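Local atomic coordinates of DynE7 (Micromonospora chersina, PDB entry 2XEM), a protein that probably hydrolyses the thioester of a polyketide intermediate, as a hot-dog fold thioesterase of dynemicin enediyne biosynthesis, and binds a conjugated polyene ketone. Residues H68-E74 with T110-R116; P8-V12 with E82-M86; H48-V52 with P135-A141; H93-F99 with G115-C121. All blocks are in the same frame, centred on the assembly; numbering follows the deposited sequence.

Interaction 1. Residues H68-E74 with T110-R116; sequences HADFYAE and TLLAQGR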
loop_
_atom_site.group_PDB
_atom_site.type_symbol
_atom_site.label_atom_id
_atom_site.label_comp_id
_atom_site.label_asym_id
_atom_site.label_seq_id
_atom_site.Cartn_x
_atom_site.Cartn_y
_atom_site.Cartn_z
ATOM N N HIS D 68 14.131 -10.600 3.443
ATOM C CA HIS D 68 13.894 -11.313 4.690
ATOM C C HIS D 68 13.572 -10.286 5.777
ATOM O O HIS D 68 14.099 -9.165 5.745
ATOM C CB HIS D 68 15.138 -12.135 5.077
ATOM C CG HIS D 68 14.848 -13.169 6.123
ATOM N ND1 HIS D 68 14.981 -12.889 7.472
ATOM C CD2 HIS D 68 14.363 -14.428 5.984
ATOM C CE1 HIS D 68 14.599 -13.990 8.106
ATOM N NE2 HIS D 68 14.216 -14.941 7.252
ATOM N N ALA D 69 12.700 -10.653 6.712
ATOM C CA ALA D 69 12.479 -9.887 7.936
ATOM C C ALA D 69 12.227 -10.818 9.102
ATOM O O ALA D 69 11.613 -11.865 8.921
ATOM C CB ALA D 69 11.314 -8.905 7.778
ATOM N N ASP D 70 12.792 -10.476 10.282
ATOM C CA ASP D 70 12.509 -11.110 11.577
ATOM C C ASP D 70 11.844 -10.070 12.461
ATOM O O ASP D 70 12.372 -8.963 12.583
ATOM C CB ASP D 70 13.819 -11.579 12.237
ATOM C CG ASP D 70 14.432 -12.761 11.521
ATOM O OD1 ASP D 70 13.889 -13.875 11.647
ATOM O OD2 ASP D 70 15.453 -12.575 10.837
ATOM N N PHE D 71 10.724 -10.404 13.079
ATOM C CA PHE D 71 9.919 -9.433 13.855
ATOM C C PHE D 71 10.024 -9.738 15.350
ATOM O O PHE D 71 9.888 -10.900 15.745
ATOM C CB PHE D 71 8.439 -9.452 13.392
ATOM C CG PHE D 71 8.292 -9.256 11.894
ATOM C CD1 PHE D 71 8.237 -7.975 11.348
ATOM C CD2 PHE D 71 8.254 -10.354 11.028
ATOM C CE1 PHE D 71 8.113 -7.786 9.967
ATOM C CE2 PHE D 71 8.125 -10.166 9.640
ATOM C CZ PHE D 71 8.045 -8.876 9.122
ATOM N N TYR D 72 10.304 -8.709 16.170
ATOM C CA TYR D 72 10.580 -8.907 17.604
ATOM C C TYR D 72 9.572 -8.209 18.517
ATOM O O TYR D 72 9.187 -8.761 19.535
ATOM C CB TYR D 72 12.023 -8.490 17.974
ATOM C CG TYR D 72 13.101 -9.116 17.106
ATOM C CD1 TYR D 72 13.180 -10.500 16.935
ATOM C CD2 TYR D 72 14.056 -8.329 16.478
ATOM C CE1 TYR D 72 14.179 -11.079 16.134
ATOM C CE2 TYR D 72 15.058 -8.894 15.688
ATOM C CZ TYR D 72 15.115 -10.264 15.513
ATOM O OH TYR D 72 16.119 -10.791 14.739
ATOM N N ALA D 73 9.186 -6.992 18.180
ATOM C CA ALA D 73 8.254 -6.201 18.980
ATOM C C ALA D 73 7.355 -5.407 18.046
ATOM O O ALA D 73 7.806 -4.995 16.978
ATOM C CB ALA D 73 9.026 -5.263 19.909
ATOM N N GLU D 74 6.115 -5.174 18.457
ATOM C CA GLU D 74 5.122 -4.464 17.650
ATOM C C GLU D 74 5.429 -2.963 17.476
ATOM O O GLU D 74 5.865 -2.297 18.422
ATOM C CB GLU D 74 3.722 -4.689 18.236
ATOM C CG GLU D 74 3.214 -6.098 17.959
ATOM C CD GLU D 74 2.030 -6.579 18.770
ATOM O OE1 GLU D 74 2.037 -7.766 19.171
ATOM O OE2 GLU D 74 1.083 -5.787 18.981
ATOM N N THR D 110 13.837 0.708 20.956
ATOM C CA THR D 110 13.378 -0.671 20.892
ATOM C C THR D 110 13.625 -1.241 19.506
ATOM O O THR D 110 13.169 -0.676 18.506
ATOM C CB THR D 110 11.887 -0.756 21.321
ATOM O OG1 THR D 110 11.730 -0.105 22.588
ATOM C CG2 THR D 110 11.375 -2.211 21.429
ATOM N N LEU D 111 14.367 -2.361 19.439
ATOM C CA LEU D 111 14.533 -3.111 18.197
ATOM C C LEU D 111 13.213 -3.807 17.846
ATOM O O LEU D 111 12.813 -4.767 18.503
ATOM C CB LEU D 111 15.694 -4.137 18.318
ATOM C CG LEU D 111 16.052 -4.912 17.035
ATOM C CD1 LEU D 111 16.640 -3.988 15.973
ATOM C CD2 LEU D 111 17.007 -6.073 17.337
ATOM N N LEU D 112 12.529 -3.309 16.827
ATOM C CA LEU D 112 11.238 -3.864 16.395
ATOM C C LEU D 112 11.423 -5.101 15.575
ATOM O O LEU D 112 10.635 -6.034 15.681
ATOM C CB LEU D 112 10.439 -2.827 15.575
ATOM C CG LEU D 112 10.016 -1.526 16.311
ATOM C CD1 LEU D 112 9.131 -0.655 15.418
ATOM C CD2 LEU D 112 9.305 -1.817 17.620
ATOM N N ALA D 113 12.485 -5.120 14.763
ATOM C CA ALA D 113 12.656 -6.066 13.676
ATOM C C ALA D 113 14.050 -5.956 13.122
ATOM O O ALA D 113 14.754 -4.959 13.363
ATOM C CB ALA D 113 11.651 -5.770 12.561
ATOM N N GLN D 114 14.471 -7.003 12.390
ATOM C CA GLN D 114 15.666 -6.931 11.549
ATOM C C GLN D 114 15.305 -7.457 10.168
ATOM O O GLN D 114 14.299 -8.150 10.011
ATOM C CB GLN D 114 16.849 -7.701 12.156
ATOM C CG GLN D 114 17.438 -7.018 13.410
ATOM C CD GLN D 114 18.492 -7.849 14.058
ATOM O OE1 GLN D 114 18.283 -9.011 14.382
ATOM N NE2 GLN D 114 19.661 -7.267 14.270
ATOM N N GLY D 115 16.099 -7.087 9.176
ATOM C CA GLY D 115 15.851 -7.547 7.822
ATOM C C GLY D 115 17.091 -7.652 6.981
ATOM O O GLY D 115 18.181 -7.224 7.388
ATOM N N ARG D 116 16.919 -8.225 5.784
ATOM C CA ARG D 116 17.997 -8.370 4.815
ATOM C C ARG D 116 17.381 -8.330 3.445
ATOM O O ARG D 116 16.241 -8.765 3.273
ATOM C CB ARG D 116 18.719 -9.740 4.946
ATOM C CG ARG D 116 19.512 -9.971 6.195
ATOM C CD ARG D 116 20.283 -11.307 6.121
ATOM N NE ARG D 116 19.456 -12.467 5.715
ATOM C CZ ARG D 116 18.759 -13.239 6.543
ATOM N NH1 ARG D 116 18.727 -12.975 7.845
ATOM N NH2 ARG D 116 18.100 -14.289 6.080
HETATM O O HOH W 1 17.369 -14.155 10.116
#
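The imidazole of H68 and the guanidinium of R116 lie flat on each other, centres 4.2 Å apart and planes 18° from parallel. With chi1 at -164° the H68 ring lies beside its own carbonyl carbon, while the arginine chain bends at chi3 to come over one ring face, R116 NH2 lying 3.4 Å from H68 CG. The long, flat-ended arginine suits this place because it can cover an aromatic ring and still bond at its rim: a water at the guanidinium edge accepts from R116 NH1 and donates to D70 OD2, bridging two opposite charges too far apart for a salt bridge.

Among uncharged polar groups, Y72 OH donates to Q114 OE1 over 2.8 Å, in the amide carbonyl plane and on a lone pair. The Q114 amide nitrogen is held by D100.

Backbone bonds pair H68 with R116 and D70 with Q114 on antiparallel strands. Beyond them L112 O takes both Y72 N and A73 N, arriving from the same face of its plane.

Apolar contacts are slighter: L111 CD2 packs 3.8 Å from Y72 CE2, and the small A113 methyl, CB, touches F71 CD1 at 4.2 Å.

L112 and A113 together stand opposite the single residue Y101 of strand 94-105, which makes a classic beta bulge. The 68-70 strand also pairs antiparallel with a strand of the second subunit, continuing the sheet across the interface, as in dimers of the hot-dog fold.

Interaction 2. Residues P8-V12 with E82-M86; sequences PDSYV and EVRMM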
loop_
_atom_site.group_PDB
_atom_site.type_symbol
_atom_site.label_atom_id
_atom_site.label_comp_id
_atom_site.label_asym_id
_atom_site.label_seq_id
_atom_site.Cartn_x
_atom_site.Cartn_y
_atom_site.Cartn_z
ATOM N N PRO D 8 30.806 -0.068 13.335
ATOM C CA PRO D 8 30.597 0.766 12.138
ATOM C C PRO D 8 29.265 1.517 12.119
ATOM O O PRO D 8 28.257 1.055 12.648
ATOM C CB PRO D 8 30.686 -0.230 10.978
ATOM C CG PRO D 8 30.431 -1.548 11.574
ATOM C CD PRO D 8 30.865 -1.505 12.996
ATOM N N ASP D 9 29.273 2.691 11.510
ATOM C CA ASP D 9 28.058 3.459 11.401
ATOM C C ASP D 9 27.107 2.825 10.383
ATOM O O ASP D 9 27.498 2.043 9.500
ATOM C CB ASP D 9 28.336 4.967 11.146
ATOM C CG ASP D 9 28.863 5.359 9.773
ATOM O OD1 ASP D 9 29.540 4.520 9.125
ATOM O OD2 ASP D 9 28.646 6.523 9.366
ATOM N N SER D 10 25.850 3.080 10.593
ATOM C CA SER D 10 24.869 2.678 9.634
ATOM C C SER D 10 24.206 3.866 9.015
ATOM O O SER D 10 24.230 4.954 9.567
ATOM C CB SER D 10 23.863 1.723 10.253
ATOM O OG SER D 10 23.159 2.373 11.300
ATOM N N TYR D 11 23.665 3.666 7.817
ATOM C CA TYR D 11 22.831 4.658 7.172
ATOM C C TYR D 11 21.444 4.640 7.827
ATOM O O TYR D 11 20.846 3.563 7.973
ATOM C CB TYR D 11 22.737 4.372 5.671
ATOM C CG TYR D 11 21.807 5.349 5.015
ATOM C CD1 TYR D 11 22.199 6.661 4.778
ATOM C CD2 TYR D 11 20.502 4.986 4.698
ATOM C CE1 TYR D 11 21.312 7.591 4.239
ATOM C CE2 TYR D 11 19.613 5.902 4.146
ATOM C CZ TYR D 11 20.025 7.198 3.912
ATOM O OH TYR D 11 19.161 8.092 3.366
ATOM N N VAL D 12 20.929 5.822 8.192
ATOM C CA VAL D 12 19.678 5.922 8.925
ATOM C C VAL D 12 18.612 6.520 8.036
ATOM O O VAL D 12 18.779 7.646 7.541
ATOM C CB VAL D 12 19.820 6.706 10.242
ATOM C CG1 VAL D 12 18.455 6.852 10.937
ATOM C CG2 VAL D 12 20.824 6.027 11.165
ATOM N N GLU D 82 13.746 4.254 13.103
ATOM C CA GLU D 82 14.958 4.367 12.304
ATOM C C GLU D 82 15.205 3.046 11.589
ATOM O O GLU D 82 15.322 2.004 12.234
ATOM C CB GLU D 82 16.136 4.718 13.171
ATOM C CG GLU D 82 16.089 6.139 13.648
ATOM C CD GLU D 82 17.336 6.546 14.401
ATOM O OE1 GLU D 82 18.235 5.700 14.624
ATOM O OE2 GLU D 82 17.397 7.730 14.786
ATOM N N VAL D 83 15.197 3.093 10.257
ATOM C CA VAL D 83 15.535 1.946 9.420
ATOM C C VAL D 83 17.042 2.080 9.148
ATOM O O VAL D 83 17.461 2.917 8.358
ATOM C CB VAL D 83 14.675 1.873 8.129
ATOM C CG1 VAL D 83 15.006 0.598 7.332
ATOM C CG2 VAL D 83 13.174 1.920 8.467
ATOM N N ARG D 84 17.844 1.305 9.889
ATOM C CA ARG D 84 19.291 1.417 9.866
ATOM C C ARG D 84 19.867 0.387 8.923
ATOM O O ARG D 84 19.744 -0.807 9.167
ATOM C CB ARG D 84 19.855 1.260 11.285
ATOM C CG ARG D 84 19.272 2.275 12.255
ATOM C CD ARG D 84 19.807 2.012 13.625
ATOM N NE ARG D 84 19.322 2.990 14.597
ATOM C CZ ARG D 84 19.528 2.898 15.905
ATOM N NH1 ARG D 84 20.206 1.869 16.408
ATOM N NH2 ARG D 84 19.055 3.825 16.721
ATOM N N MET D 85 20.485 0.847 7.835
ATOM C CA MET D 85 20.991 -0.016 6.778
ATOM C C MET D 85 22.509 -0.204 6.835
ATOM O O MET D 85 23.263 0.751 7.030
ATOM C CB MET D 85 20.576 0.522 5.410
ATOM C CG MET D 85 20.836 -0.442 4.271
ATOM S SD MET D 85 20.256 0.237 2.701
ATOM C CE MET D 85 21.523 1.568 2.461
ATOM N N MET D 86 22.953 -1.438 6.608
ATOM C CA MET D 86 24.378 -1.754 6.454
ATOM C C MET D 86 24.622 -2.616 5.235
ATOM O O MET D 86 23.759 -3.409 4.863
ATOM C CB MET D 86 24.893 -2.474 7.703
ATOM C CG MET D 86 24.879 -1.572 8.914
ATOM S SD MET D 86 25.939 -2.041 10.232
ATOM C CE MET D 86 27.540 -1.479 9.578
#
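M86 reaches with its methyl across the ring of P8, CE lying 3.5 Å from P8 CG and the two side chains crossing at about a right angle. The bend of the flexible thioether at chi3 (78°) turns that methyl back toward the N-terminal segment, where it also meets D9 O. Nearer the backbone, M86 CG packs 3.7 Å from S10 CB, and S10 OG rests over the aliphatic start of R84, a fit that a small residue permits.

V12 uses one branch, CG1, against the flat end of E82, 3.7 Å from CD. That carboxylate is steadied from its own strand: R84 NE and NH2 grip it side-on, both on OE1, with the oxygen close to the guanidinium plane. The extended arginine spans the two-residue spacing that puts both side chains on the same face.

Y11 and M85 exchange two backbone hydrogen bonds, the shorter from M85 N to Y11 O at 2.7 Å. Their side chains point to the face covered by helix 32-48, where Y11 OH bonds D47 and M85 packs on F44. The pairing adds the short N-terminal strand 11-16 antiparallel to strand 80-91, extending the sheet that wraps the central helix of the hot-dog fold.

Interaction 3. Residues H48-V52 with P135-A141; sequences HAPGV and PAELRRA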
loop_
_atom_site.group_PDB
_atom_site.type_symbol
_atom_site.label_atom_id
_atom_site.label_comp_id
_atom_site.label_asym_id
_atom_site.label_seq_id
_atom_site.Cartn_x
_atom_site.Cartn_y
_atom_site.Cartn_z
ATOM N N HIS D 48 23.620 9.668 -1.081
ATOM C CA HIS D 48 25.023 9.238 -1.170
ATOM C C HIS D 48 25.445 8.759 -2.550
ATOM O O HIS D 48 26.629 8.585 -2.793
ATOM C CB HIS D 48 25.336 8.174 -0.076
ATOM C CG HIS D 48 25.139 8.688 1.315
ATOM N ND1 HIS D 48 25.832 9.798 1.783
ATOM C CD2 HIS D 48 24.308 8.256 2.288
ATOM C CE1 HIS D 48 25.411 9.990 3.022
ATOM N NE2 HIS D 48 24.493 9.088 3.371
ATOM N N ALA D 49 24.484 8.500 -3.436
ATOM C CA ALA D 49 24.776 8.063 -4.794
ATOM C C ALA D 49 23.818 8.745 -5.797
ATOM O O ALA D 49 23.139 8.049 -6.554
ATOM C CB ALA D 49 24.698 6.534 -4.883
ATOM N N PRO D 50 23.736 10.112 -5.818
ATOM C CA PRO D 50 22.722 10.774 -6.667
ATOM C C PRO D 50 22.838 10.509 -8.168
ATOM O O PRO D 50 21.834 10.595 -8.859
ATOM C CB PRO D 50 22.907 12.269 -6.336
ATOM C CG PRO D 50 24.326 12.389 -5.905
ATOM C CD PRO D 50 24.571 11.124 -5.122
ATOM N N GLY D 51 24.050 10.225 -8.662
ATOM C CA GLY D 51 24.273 9.856 -10.059
ATOM C C GLY D 51 23.561 8.564 -10.411
ATOM O O GLY D 51 22.985 8.453 -11.497
ATOM N N VAL D 52 23.574 7.580 -9.484
ATOM C CA VAL D 52 22.870 6.299 -9.629
ATOM C C VAL D 52 21.348 6.533 -9.632
ATOM O O VAL D 52 20.646 5.968 -10.468
ATOM C CB VAL D 52 23.300 5.250 -8.560
ATOM C CG1 VAL D 52 22.556 3.940 -8.747
ATOM C CG2 VAL D 52 24.811 5.022 -8.556
ATOM N N PRO D 135 27.500 0.238 -10.176
ATOM C CA PRO D 135 28.195 1.506 -10.503
ATOM C C PRO D 135 29.211 1.883 -9.427
ATOM O O PRO D 135 28.954 1.662 -8.248
ATOM C CB PRO D 135 27.048 2.535 -10.599
ATOM C CG PRO D 135 25.822 1.700 -10.942
ATOM C CD PRO D 135 26.024 0.408 -10.183
ATOM N N ALA D 136 30.366 2.441 -9.840
ATOM C CA ALA D 136 31.463 2.827 -8.937
ATOM C C ALA D 136 30.973 3.712 -7.775
ATOM O O ALA D 136 31.337 3.475 -6.629
ATOM C CB ALA D 136 32.541 3.533 -9.724
ATOM N N GLU D 137 30.082 4.679 -8.082
ATOM C CA GLU D 137 29.533 5.625 -7.118
ATOM C C GLU D 137 28.775 4.908 -5.992
ATOM O O GLU D 137 28.911 5.295 -4.822
ATOM C CB GLU D 137 28.609 6.613 -7.838
ATOM C CG GLU D 137 28.060 7.696 -6.932
ATOM C CD GLU D 137 27.025 8.608 -7.560
ATOM O OE1 GLU D 137 26.849 9.726 -7.038
ATOM O OE2 GLU D 137 26.408 8.226 -8.578
ATOM N N LEU D 138 27.992 3.869 -6.353
ATOM C CA LEU D 138 27.225 3.079 -5.409
ATOM C C LEU D 138 28.151 2.171 -4.578
ATOM O O LEU D 138 27.989 2.101 -3.369
ATOM C CB LEU D 138 26.139 2.262 -6.154
ATOM C CG LEU D 138 25.205 1.374 -5.329
ATOM C CD1 LEU D 138 24.581 2.155 -4.117
ATOM C CD2 LEU D 138 24.104 0.806 -6.213
ATOM N N ARG D 139 29.115 1.493 -5.220
ATOM C CA ARG D 139 30.152 0.711 -4.530
ATOM C C ARG D 139 30.819 1.570 -3.433
ATOM O O ARG D 139 30.861 1.173 -2.264
ATOM C CB ARG D 139 31.225 0.229 -5.551
ATOM C CG ARG D 139 32.158 -0.848 -5.003
ATOM C CD ARG D 139 33.575 -0.742 -5.554
ATOM N NE ARG D 139 34.536 -1.603 -4.848
ATOM C CZ ARG D 139 35.157 -1.287 -3.708
ATOM N NH1 ARG D 139 34.897 -0.136 -3.094
ATOM N NH2 ARG D 139 36.028 -2.129 -3.166
ATOM N N ARG D 140 31.304 2.751 -3.834
ATOM C CA ARG D 140 31.921 3.778 -3.007
ATOM C C ARG D 140 31.010 4.162 -1.804
ATOM O O ARG D 140 31.448 4.160 -0.660
ATOM C CB ARG D 140 32.187 4.997 -3.919
ATOM C CG ARG D 140 33.305 5.887 -3.524
ATOM C CD ARG D 140 33.818 6.705 -4.701
ATOM N NE ARG D 140 32.850 7.696 -5.204
ATOM C CZ ARG D 140 32.472 7.810 -6.479
ATOM N NH1 ARG D 140 32.973 7.000 -7.405
ATOM N NH2 ARG D 140 31.594 8.728 -6.836
ATOM N N ALA D 141 29.747 4.449 -2.075
ATOM C CA ALA D 141 28.773 4.892 -1.067
ATOM C C ALA D 141 28.442 3.762 -0.044
ATOM O O ALA D 141 28.487 3.991 1.179
ATOM C CB ALA D 141 27.512 5.396 -1.756
#
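E137 stretches its carboxylate to the start of helix 50-55 while V52 slides past it in the opposite direction, V52 CG2 passing 3.6 Å from E137 OE2. The glutamate leaves its helix with CG anti to the backbone N (chi1 -176°) and, extended beyond, reaches the neighbouring helix. Each oxygen takes one weak amide bond: G51 N to OE1 at 3.3 Å, and V52 N to OE2 at 3.0 Å, the latter bent to 124°. An acidic group suits this helix end, where first-turn N-H groups have no carbonyl partner a full turn back and the helix dipole would probably stabilise a negative charge. The P50 ring crosses the glutamate at about a right angle; proline fits a first turn, where a missing N-H costs no helix bond.

The contact packs helix 136-143, near the end of the chain, against the turn by which the central hot-dog helix 32-48 passes into helix 50-55. G51, lacking a side chain, lets the carboxylate come close to its CA.

Beside the carboxylate the contact is apolar. V52 CG2 lies across L138 at about a right angle, 3.9 Å from its CB, and equally near P135 CB. Further along, the small A141 methyl, CB, meets H48 CB at 3.9 Å.

Interaction 4. Residues H93-F99 with G115-C121; sequences HRIAMSF and GRQTVAC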
loop_
_atom_site.group_PDB
_atom_site.type_symbol
_atom_site.label_atom_id
_atom_site.label_comp_id
_atom_site.label_asym_id
_atom_site.label_seq_id
_atom_site.Cartn_x
_atom_site.Cartn_y
_atom_site.Cartn_z
ATOM N N HIS D 93 27.630 -8.046 -9.592
ATOM C CA HIS D 93 26.477 -7.179 -9.844
ATOM C C HIS D 93 25.478 -7.205 -8.655
ATOM O O HIS D 93 24.501 -6.471 -8.688
ATOM C CB HIS D 93 25.794 -7.547 -11.197
ATOM C CG HIS D 93 25.000 -8.806 -11.169
ATOM N ND1 HIS D 93 23.624 -8.791 -11.292
ATOM C CD2 HIS D 93 25.414 -10.081 -11.033
ATOM C CE1 HIS D 93 23.247 -10.059 -11.221
ATOM N NE2 HIS D 93 24.290 -10.870 -11.069
ATOM N N ARG D 94 25.719 -8.046 -7.630
ATOM C CA ARG D 94 24.825 -8.178 -6.476
ATOM C C ARG D 94 25.277 -7.430 -5.225
ATOM O O ARG D 94 26.468 -7.340 -4.935
ATOM C CB ARG D 94 24.550 -9.632 -6.139
ATOM C CG ARG D 94 23.522 -10.256 -7.038
ATOM C CD ARG D 94 23.621 -11.760 -6.862
ATOM N NE ARG D 94 22.683 -12.469 -7.727
ATOM C CZ ARG D 94 21.934 -13.506 -7.364
ATOM N NH1 ARG D 94 22.018 -13.998 -6.134
ATOM N NH2 ARG D 94 21.101 -14.068 -8.232
ATOM N N ILE D 95 24.299 -6.906 -4.484
ATOM C CA ILE D 95 24.481 -6.154 -3.245
ATOM C C ILE D 95 23.570 -6.782 -2.198
ATOM O O ILE D 95 22.359 -6.799 -2.382
ATOM C CB ILE D 95 24.121 -4.636 -3.451
ATOM C CG1 ILE D 95 24.960 -3.971 -4.578
ATOM C CG2 ILE D 95 24.222 -3.869 -2.132
ATOM C CD1 ILE D 95 24.321 -2.710 -5.169
ATOM N N ALA D 96 24.142 -7.246 -1.089
ATOM C CA ALA D 96 23.380 -7.704 0.074
ATOM C C ALA D 96 23.477 -6.642 1.153
ATOM O O ALA D 96 24.574 -6.218 1.511
ATOM C CB ALA D 96 23.924 -9.042 0.573
ATOM N N MET D 97 22.316 -6.167 1.614
ATOM C CA MET D 97 22.140 -5.162 2.668
ATOM C C MET D 97 21.422 -5.788 3.835
ATOM O O MET D 97 20.621 -6.695 3.621
ATOM C CB MET D 97 21.264 -4.002 2.159
ATOM C CG MET D 97 21.958 -3.109 1.155
ATOM S SD MET D 97 20.741 -2.213 0.164
ATOM C CE MET D 97 20.191 -3.589 -0.960
ATOM N N SER D 98 21.707 -5.314 5.057
ATOM C CA SER D 98 20.978 -5.687 6.273
ATOM C C SER D 98 20.386 -4.460 6.957
ATOM O O SER D 98 20.845 -3.339 6.734
ATOM C CB SER D 98 21.859 -6.483 7.239
ATOM O OG SER D 98 23.030 -5.750 7.566
ATOM N N PHE D 99 19.322 -4.679 7.751
ATOM C CA PHE D 99 18.496 -3.605 8.322
ATOM C C PHE D 99 18.165 -3.923 9.758
ATOM O O PHE D 99 17.805 -5.061 10.055
ATOM C CB PHE D 99 17.191 -3.401 7.532
ATOM C CG PHE D 99 17.350 -3.179 6.044
ATOM C CD1 PHE D 99 17.398 -1.893 5.518
ATOM C CD2 PHE D 99 17.428 -4.260 5.165
ATOM C CE1 PHE D 99 17.547 -1.688 4.141
ATOM C CE2 PHE D 99 17.589 -4.051 3.791
ATOM C CZ PHE D 99 17.642 -2.762 3.291
ATOM N N GLY D 115 16.099 -7.087 9.176
ATOM C CA GLY D 115 15.851 -7.547 7.822
ATOM C C GLY D 115 17.091 -7.652 6.981
ATOM O O GLY D 115 18.181 -7.224 7.388
ATOM N N ARG D 116 16.919 -8.225 5.784
ATOM C CA ARG D 116 17.997 -8.370 4.815
ATOM C C ARG D 116 17.381 -8.330 3.445
ATOM O O ARG D 116 16.241 -8.765 3.273
ATOM C CB ARG D 116 18.719 -9.740 4.946
ATOM C CG ARG D 116 19.512 -9.971 6.195
ATOM C CD ARG D 116 20.283 -11.307 6.121
ATOM N NE ARG D 116 19.456 -12.467 5.715
ATOM C CZ ARG D 116 18.759 -13.239 6.543
ATOM N NH1 ARG D 116 18.727 -12.975 7.845
ATOM N NH2 ARG D 116 18.100 -14.289 6.080
ATOM N N GLN D 117 18.172 -7.922 2.456
ATOM C CA GLN D 117 17.733 -7.920 1.065
ATOM C C GLN D 117 18.953 -8.060 0.176
ATOM O O GLN D 117 20.001 -7.478 0.488
ATOM C CB GLN D 117 17.066 -6.568 0.792
ATOM C CG GLN D 117 16.401 -6.427 -0.515
ATOM C CD GLN D 117 15.917 -5.022 -0.582
ATOM O OE1 GLN D 117 16.650 -4.113 -0.968
ATOM N NE2 GLN D 117 14.729 -4.802 -0.073
ATOM N N THR D 118 18.810 -8.800 -0.940
ATOM C CA THR D 118 19.824 -8.811 -1.994
ATOM C C THR D 118 19.236 -8.170 -3.213
ATOM O O THR D 118 18.132 -8.515 -3.610
ATOM C CB THR D 118 20.326 -10.237 -2.312
ATOM O OG1 THR D 118 20.626 -10.902 -1.099
ATOM C CG2 THR D 118 21.561 -10.243 -3.229
ATOM N N VAL D 119 19.976 -7.249 -3.817
ATOM C CA VAL D 119 19.579 -6.608 -5.070
ATOM C C VAL D 119 20.604 -6.843 -6.174
ATOM O O VAL D 119 21.793 -7.006 -5.892
ATOM C CB VAL D 119 19.245 -5.093 -4.928
ATOM C CG1 VAL D 119 18.199 -4.824 -3.865
ATOM C CG2 VAL D 119 20.516 -4.228 -4.740
ATOM N N ALA D 120 20.154 -6.870 -7.418
ATOM C CA ALA D 120 21.047 -6.949 -8.570
ATOM C C ALA D 120 20.899 -5.664 -9.395
ATOM O O ALA D 120 19.784 -5.171 -9.574
ATOM C CB ALA D 120 20.692 -8.166 -9.424
ATOM N N CYS D 121 22.021 -5.103 -9.859
ATOM C CA CYS D 121 22.019 -3.971 -10.770
ATOM C C CYS D 121 21.799 -4.504 -12.184
ATOM O O CYS D 121 22.541 -5.379 -12.642
ATOM C CB CYS D 121 23.329 -3.193 -10.663
ATOM S SG CYS D 121 23.597 -2.443 -9.037
#
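I95 O receives the amide of V119 at 2.8 Å, and I95 N returns a bond to V119 O, so this pair closes a ring of two backbone hydrogen bonds. M97 with Q117 and F99 with G115 do the same, and C121 N adds a bond to H93 O. Between them the alpha carbons of R94, A96 and S98 give CA-H...O contacts to the opposite strand, as expected where antiparallel pairs are non-hydrogen-bonded.

On the face of I95, M97 and F99 the side chains interlock. The methyl of M97, brought round by a bend at chi3 (-76°), touches V119 CG1 at 3.7 Å and Q117 OE1 at 3.6 Å. I95 CB meets V119 CG2 at 3.9 Å, and I95 CD1 reaches C121 SG at the same distance; beta-branched residues suit an extended backbone and fill this face densely. The F99 ring presents its edge to G115 and to Q117 CB, 4.0 Å from F99 CE2. G115 has no side chain, which lets the ring lie close along the neighbouring strand.

Polar ends on both faces find partners elsewhere: Q117 OE1 bonds R41 of helix 32-48, T118 OG1 bonds D66, and S98 OG bonds D88. H93 ND1, buried 3.5 Å from the A120 methyl, has no partner in the model.

The chemistry thus divides: backbone bonds fix the register of the hairpin, methyl, sulfur and ring contacts pack the face of I95, M97 and F99, partly against helix 32-48, and Q117 ties the strand to that helix and T118 to the neighbouring strand 60-71.

Interactions 1 and 4 share G115 and R116 and lie along one strand, 110-124, which pairs with strand 60-71 in the first and with 94-105 in the second. Interaction 4 is the buried one, rich in apolar contacts; interaction 1, farther from the chain centre and beside the second subunit, relies more on polar and charged side chains. Interaction 2 joins the same sheet through strand 80-91: its M85 packs on M97 and F99 of interaction 4, while its other face carries a salt bridge. Interaction 3 alone is helical, a partly buried contact with no strand pairing, yet Y11 touches H48 and L138 touches I95, linking it to interactions 2 and 4.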